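Local coordinates for protein glycosyl hydrolase family 10 (Bacteroides intestinalis DSM 17393, PDB 4QPW) that probably hydrolyses O-glycosyl linkages of xylan as a whole enzyme, this piece being a carbohydrate-binding module that holds xylohexaose, at residues N19-N22 / E23-E27; V46-Q50 / N51-Q55. All coordinates share one frame; numbering follows the deposited sequence.

Contact 1 of 2, residues N19-N22 / E23-E27. With XYP (beta-D-xylopyranose), chain B.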
loop_
_atom_site.group_PDB
_atom_site.type_symbol
_atom_site.label_atom_id
_atom_site.label_comp_id
_atom_site.label_asym_id
_atom_site.label_seq_id
_atom_site.Cartn_x
_atom_site.Cartn_y
_atom_site.Cartn_z
ATOM N N ASN A 19 -8.326 1.684 7.547
ATOM C CA ASN A 19 -7.799 0.353 7.579
ATOM C C ASN A 19 -8.771 -0.569 8.284
ATOM O O ASN A 19 -9.659 -0.131 9.040
ATOM C CB ASN A 19 -6.444 0.281 8.165
ATOM C CG ASN A 19 -6.397 0.755 9.559
ATOM O OD1 ASN A 19 -6.560 -0.108 10.500
ATOM N ND2 ASN A 19 -6.318 2.040 9.858
ATOM N N GLU A 20 -8.670 -1.877 8.006
ATOM C CA GLU A 20 -9.595 -2.851 8.603
ATOM C C GLU A 20 -8.829 -4.142 8.783
ATOM O O GLU A 20 -8.475 -4.829 7.841
ATOM C CB GLU A 20 -10.794 -3.066 7.762
ATOM C CG GLU A 20 -11.863 -4.004 8.381
ATOM C CD GLU A 20 -13.036 -4.051 7.437
ATOM O OE1 GLU A 20 -12.977 -4.682 6.440
ATOM O OE2 GLU A 20 -13.934 -3.174 7.468
ATOM N N VAL A 21 -8.658 -4.503 10.052
ATOM C CA VAL A 21 -8.082 -5.816 10.449
ATOM C C VAL A 21 -9.288 -6.689 10.854
ATOM O O VAL A 21 -10.004 -6.328 11.806
ATOM C CB VAL A 21 -7.118 -5.667 11.579
ATOM C CG1 VAL A 21 -6.585 -7.024 12.042
ATOM C CG2 VAL A 21 -5.947 -4.795 11.217
ATOM N N ASN A 22 -9.564 -7.696 10.094
ATOM C CA ASN A 22 -10.627 -8.637 10.491
ATOM C C ASN A 22 -10.367 -9.159 11.896
ATOM O O ASN A 22 -9.300 -9.394 12.340
ATOM C CB ASN A 22 -10.621 -9.792 9.493
ATOM C CG ASN A 22 -11.867 -10.649 9.580
ATOM O OD1 ASN A 22 -11.937 -11.506 10.514
ATOM N ND2 ASN A 22 -12.809 -10.427 8.786
ATOM N N GLU A 23 -11.501 -9.314 12.611
ATOM C CA GLU A 23 -11.480 -9.840 13.996
ATOM C C GLU A 23 -10.741 -11.143 14.176
ATOM O O GLU A 23 -10.196 -11.347 15.265
ATOM C CB GLU A 23 -12.914 -9.963 14.557
ATOM C CG GLU A 23 -13.505 -8.571 14.760
ATOM C CD GLU A 23 -14.881 -8.604 15.400
ATOM O OE1 GLU A 23 -15.851 -8.648 14.611
ATOM O OE2 GLU A 23 -14.945 -8.646 16.660
ATOM N N GLU A 24 -10.673 -11.929 13.135
ATOM C CA GLU A 24 -9.948 -13.165 13.177
ATOM C C GLU A 24 -8.559 -13.022 13.703
ATOM O O GLU A 24 -7.988 -13.922 14.335
ATOM C CB GLU A 24 -9.913 -13.829 11.786
ATOM C CG GLU A 24 -9.342 -15.222 11.728
ATOM C CD GLU A 24 -9.074 -15.701 10.356
ATOM O OE1 GLU A 24 -8.082 -15.214 9.691
ATOM O OE2 GLU A 24 -9.927 -16.334 9.664
ATOM N N VAL A 25 -7.842 -11.900 13.332
ATOM C CA VAL A 25 -6.443 -11.700 13.554
ATOM C C VAL A 25 -6.170 -10.414 14.287
ATOM O O VAL A 25 -5.048 -9.861 14.268
ATOM C CB VAL A 25 -5.556 -11.837 12.286
ATOM C CG1 VAL A 25 -5.527 -13.274 11.792
ATOM C CG2 VAL A 25 -6.025 -10.876 11.224
ATOM N N LYS A 26 -7.153 -9.908 15.020
ATOM C CA LYS A 26 -6.992 -8.654 15.718
ATOM C C LYS A 26 -5.923 -8.640 16.730
ATOM O O LYS A 26 -5.258 -7.600 16.927
ATOM C CB LYS A 26 -8.343 -8.285 16.452
ATOM C CG LYS A 26 -8.331 -7.127 17.438
ATOM C CD LYS A 26 -9.644 -7.071 18.285
ATOM C CE LYS A 26 -9.503 -5.919 19.286
ATOM N NZ LYS A 26 -10.865 -5.637 19.845
ATOM N N GLU A 27 -5.700 -9.726 17.476
ATOM C CA GLU A 27 -4.731 -9.741 18.511
ATOM C C GLU A 27 -3.290 -9.755 18.079
ATOM O O GLU A 27 -2.437 -9.363 18.850
ATOM C CB GLU A 27 -4.998 -10.867 19.495
ATOM C CG GLU A 27 -6.319 -10.845 20.227
ATOM C CD GLU A 27 -6.540 -9.569 20.979
ATOM O OE1 GLU A 27 -5.532 -9.241 21.732
ATOM O OE2 GLU A 27 -7.615 -8.911 20.840
HETATM C C1 XYP B . -15.581 -1.567 3.052
HETATM C C2 XYP B . -15.738 -2.608 4.192
HETATM C C3 XYP B . -14.765 -3.717 3.862
HETATM C C4 XYP B . -14.851 -4.195 2.457
HETATM C C5 XYP B . -14.730 -3.040 1.481
HETATM O O2 XYP B . -15.504 -2.067 5.484
HETATM O O3 XYP B . -14.938 -4.847 4.773
HETATM O O4 XYP B . -13.754 -5.098 2.191
HETATM O O5 XYP B . -15.752 -2.062 1.775
#
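Asn-22 and Glu-24 illustrate how an amide side chain can steer a turn at the end of a strand. The Asn-22 carboxamide leans forward along the chain, its CG anti to its own backbone N (chi1 -166°), which brings OD1 to the backbone N of Glu-24 at 2.9 Å. The bond is nearly straight (168° at the hydrogen), and the donor lies in the carbonyl plane on a lone pair. This is an Asx turn. It sits inside the turn closed by Val-25 N and Asn-22 O (3.1 Å), at the start of the 3-10 segment. With an alanine here the acceptor is gone, and Glu-24 N would probably lose its side-chain partner, leaving the turn less firmly set. The Glu-24 side chain starts beside OD1 and runs on beyond the amide, away from Asn-22, to where its OE2 is hydrogen-bonded to Ser-49 OG.

Val-21 and Val-25 meet at about a right angle, with CG1 of the former 4.0 Å from CG2 of the latter; Thr-29 and Ile-31 lie against Val-21 as well.

Glu-20, on strand 19-21, takes no part in the turn but faces the glycan. Its extended chain presents both carboxylate oxygens to one xylose of chain B: O3 donates to OE1 at 2.6 Å and O2 to OE2 at 2.8 Å. A weak bond from Gln-55 NE2 also reaches OE1. One carboxylate thus accepts from two neighbouring sugar hydroxyls, a two-point pairing that would hold the carboxylate in one rotation and is consistent with recognition of a xylose unsubstituted at O2 and O3.

Contact 2 of 2, residues V46-Q50 / N51-Q55. With XYP (beta-D-xylopyranose), chain C; XYP (beta-D-xylopyranose), chain B.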
loop_
_atom_site.group_PDB
_atom_site.type_symbol
_atom_site.label_atom_id
_atom_site.label_comp_id
_atom_site.label_asym_id
_atom_site.label_seq_id
_atom_site.Cartn_x
_atom_site.Cartn_y
_atom_site.Cartn_z
ATOM N N VAL A 46 0.360 -14.161 12.845
ATOM C CA VAL A 46 -0.555 -15.242 12.429
ATOM C C VAL A 46 -1.138 -14.876 11.081
ATOM O O VAL A 46 -1.779 -13.774 10.945
ATOM C CB VAL A 46 -1.711 -15.510 13.468
ATOM C CG1 VAL A 46 -2.617 -16.592 12.953
ATOM C CG2 VAL A 46 -1.143 -15.842 14.829
ATOM N N ALA A 47 -1.051 -15.707 10.080
ATOM C CA ALA A 47 -1.692 -15.433 8.784
ATOM C C ALA A 47 -3.156 -15.412 8.919
ATOM O O ALA A 47 -3.770 -16.318 9.648
ATOM C CB ALA A 47 -1.284 -16.486 7.775
ATOM N N ALA A 48 -3.873 -14.524 8.297
ATOM C CA ALA A 48 -5.297 -14.567 8.236
ATOM C C ALA A 48 -5.728 -15.667 7.253
ATOM O O ALA A 48 -4.957 -16.083 6.399
ATOM C CB ALA A 48 -5.849 -13.198 7.751
ATOM N N SER A 49 -7.007 -16.002 7.260
ATOM C CA SER A 49 -7.520 -17.019 6.304
ATOM C C SER A 49 -7.733 -16.487 4.948
ATOM O O SER A 49 -7.875 -17.267 3.965
ATOM C CB SER A 49 -8.853 -17.635 6.886
ATOM O OG SER A 49 -9.776 -16.661 7.099
ATOM N N GLN A 50 -7.887 -15.150 4.795
ATOM C CA GLN A 50 -8.042 -14.496 3.503
ATOM C C GLN A 50 -7.074 -13.304 3.435
ATOM O O GLN A 50 -6.916 -12.564 4.400
ATOM C CB GLN A 50 -9.473 -14.019 3.250
ATOM C CG GLN A 50 -10.558 -15.109 3.521
ATOM C CD GLN A 50 -11.799 -14.996 2.657
ATOM O OE1 GLN A 50 -11.744 -14.624 1.464
ATOM N NE2 GLN A 50 -12.969 -15.264 3.279
ATOM N N ASN A 51 -6.602 -13.019 2.239
ATOM C CA ASN A 51 -5.686 -11.852 2.109
ATOM C C ASN A 51 -6.392 -10.554 2.431
ATOM O O ASN A 51 -5.700 -9.666 3.003
ATOM C CB ASN A 51 -5.024 -11.889 0.760
ATOM C CG ASN A 51 -3.662 -11.162 0.756
ATOM O OD1 ASN A 51 -2.706 -11.418 1.472
ATOM N ND2 ASN A 51 -3.638 -10.126 -0.106
ATOM N N HIS A 52 -7.637 -10.349 2.139
ATOM C CA HIS A 52 -8.258 -9.072 2.443
ATOM C C HIS A 52 -8.575 -8.898 3.893
ATOM O O HIS A 52 -9.016 -7.796 4.240
ATOM C CB HIS A 52 -9.503 -8.843 1.605
ATOM C CG HIS A 52 -10.729 -9.657 1.990
ATOM N ND1 HIS A 52 -11.750 -9.226 2.807
ATOM C CD2 HIS A 52 -11.015 -10.913 1.640
ATOM C CE1 HIS A 52 -12.653 -10.227 2.943
ATOM N NE2 HIS A 52 -12.227 -11.226 2.214
ATOM N N PHE A 53 -8.363 -9.919 4.735
ATOM C CA PHE A 53 -8.624 -9.714 6.134
ATOM C C PHE A 53 -7.627 -8.823 6.828
ATOM O O PHE A 53 -7.820 -8.449 7.975
ATOM C CB PHE A 53 -8.602 -11.111 6.816
ATOM C CG PHE A 53 -9.915 -11.873 6.720
ATOM C CD1 PHE A 53 -10.866 -11.582 5.909
ATOM C CD2 PHE A 53 -10.098 -12.964 7.601
ATOM C CE1 PHE A 53 -12.105 -12.346 5.865
ATOM C CE2 PHE A 53 -11.295 -13.742 7.525
ATOM C CZ PHE A 53 -12.268 -13.440 6.721
ATOM N N ILE A 54 -6.484 -8.441 6.162
ATOM C CA ILE A 54 -5.630 -7.340 6.651
ATOM C C ILE A 54 -5.532 -6.367 5.484
ATOM O O ILE A 54 -4.820 -6.676 4.487
ATOM C CB ILE A 54 -4.324 -7.795 7.134
ATOM C CG1 ILE A 54 -4.466 -8.855 8.256
ATOM C CG2 ILE A 54 -3.521 -6.594 7.636
ATOM C CD1 ILE A 54 -3.170 -9.421 8.739
ATOM N N GLN A 55 -6.329 -5.312 5.527
ATOM C CA GLN A 55 -6.421 -4.349 4.378
ATOM C C GLN A 55 -6.365 -2.952 4.881
ATOM O O GLN A 55 -6.817 -2.636 6.006
ATOM C CB GLN A 55 -7.661 -4.629 3.537
ATOM C CG GLN A 55 -8.978 -4.413 4.282
ATOM C CD GLN A 55 -10.185 -4.634 3.413
ATOM O OE1 GLN A 55 -10.163 -4.442 2.196
ATOM N NE2 GLN A 55 -11.283 -5.100 4.032
HETATM C C1 XYP C . -13.842 -5.786 0.982
HETATM C C2 XYP C . -12.450 -6.058 0.485
HETATM C C3 XYP C . -12.460 -6.911 -0.774
HETATM C C4 XYP C . -13.291 -8.189 -0.487
HETATM C C5 XYP C . -14.598 -7.803 0.097
HETATM O O2 XYP C . -11.796 -4.828 0.169
HETATM O O3 XYP C . -11.088 -7.235 -1.143
HETATM O O4 XYP C . -13.407 -8.889 -1.733
HETATM O O5 XYP C . -14.460 -7.089 1.309
HETATM C C1 XYP B . -15.581 -1.567 3.052
HETATM C C2 XYP B . -15.738 -2.608 4.192
HETATM C C3 XYP B . -14.765 -3.717 3.862
HETATM C C4 XYP B . -14.851 -4.195 2.457
HETATM C C5 XYP B . -14.730 -3.040 1.481
HETATM O O2 XYP B . -15.504 -2.067 5.484
HETATM O O3 XYP B . -14.938 -4.847 4.773
HETATM O O4 XYP B . -13.754 -5.098 2.191
HETATM O O5 XYP B . -15.752 -2.062 1.775
#
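Gln-50 lays its aliphatic part over a face of the Phe-53 ring, with CG 4.1 Å from the ring centroid and only 17° off the normal, a CH-pi contact. The bend at chi2 (-149°) keeps the carboxamide near the ring, the two planes 37° apart. At the root of the same ring, Ala-48 CB packs on Phe-53 CB at 3.6 Å.

Of backbone bonds, Phe-53 N to Gln-50 O (3.0 Å) closes the single turn of 3-10 helix at 51-53. Asn-51 ties that turn to the loop after strand 120-124 through OD1 and the backbone N of Leu-127.

His-52 meets the chain C xylose, whose C4 sits 3.8 Å above the centre of the imidazole, while Phe-53 CD1 backs the ring's opposite face. Gln-55, extended beyond CG, grips the sugar linkage: NE2 donates at 3.1 Å to O4 of the chain B xylose, the oxygen joining the two xyloses, and OE1 accepts from the neighbouring O2 of the chain C xylose at 2.6 Å. Ring and amide form part of the module's glycan pocket, on the five-stranded member of two antiparallel sheets, consistent with a beta-sandwich carbohydrate-binding module.

How the contacts relate
Contacts 1 and 2 follow each other along the chain yet lie side by side in space, their centres 8 Å apart, because strands 19-21 and 54-57 are antiparallel neighbours in the five-stranded sheet. The backbones join where Glu-20 N meets Gln-55 O at 2.8 Å. Beyond the strands, the turns are linked: Glu-24 OE2 lies 2.6 Å from Ser-49 OG, a probable hydrogen bond, and OE1 of Glu-24 packs on Ala-48. Both contacts reach the chain B xylose, and contact 2 also reaches that of chain C. With Trp-18, Trp-91, Met-122 and Gln-124 they complete the glycan pocket, so the turns flanking outermost strand 19-21 and its neighbour 54-57 adjoin the polar residues that read the xylan.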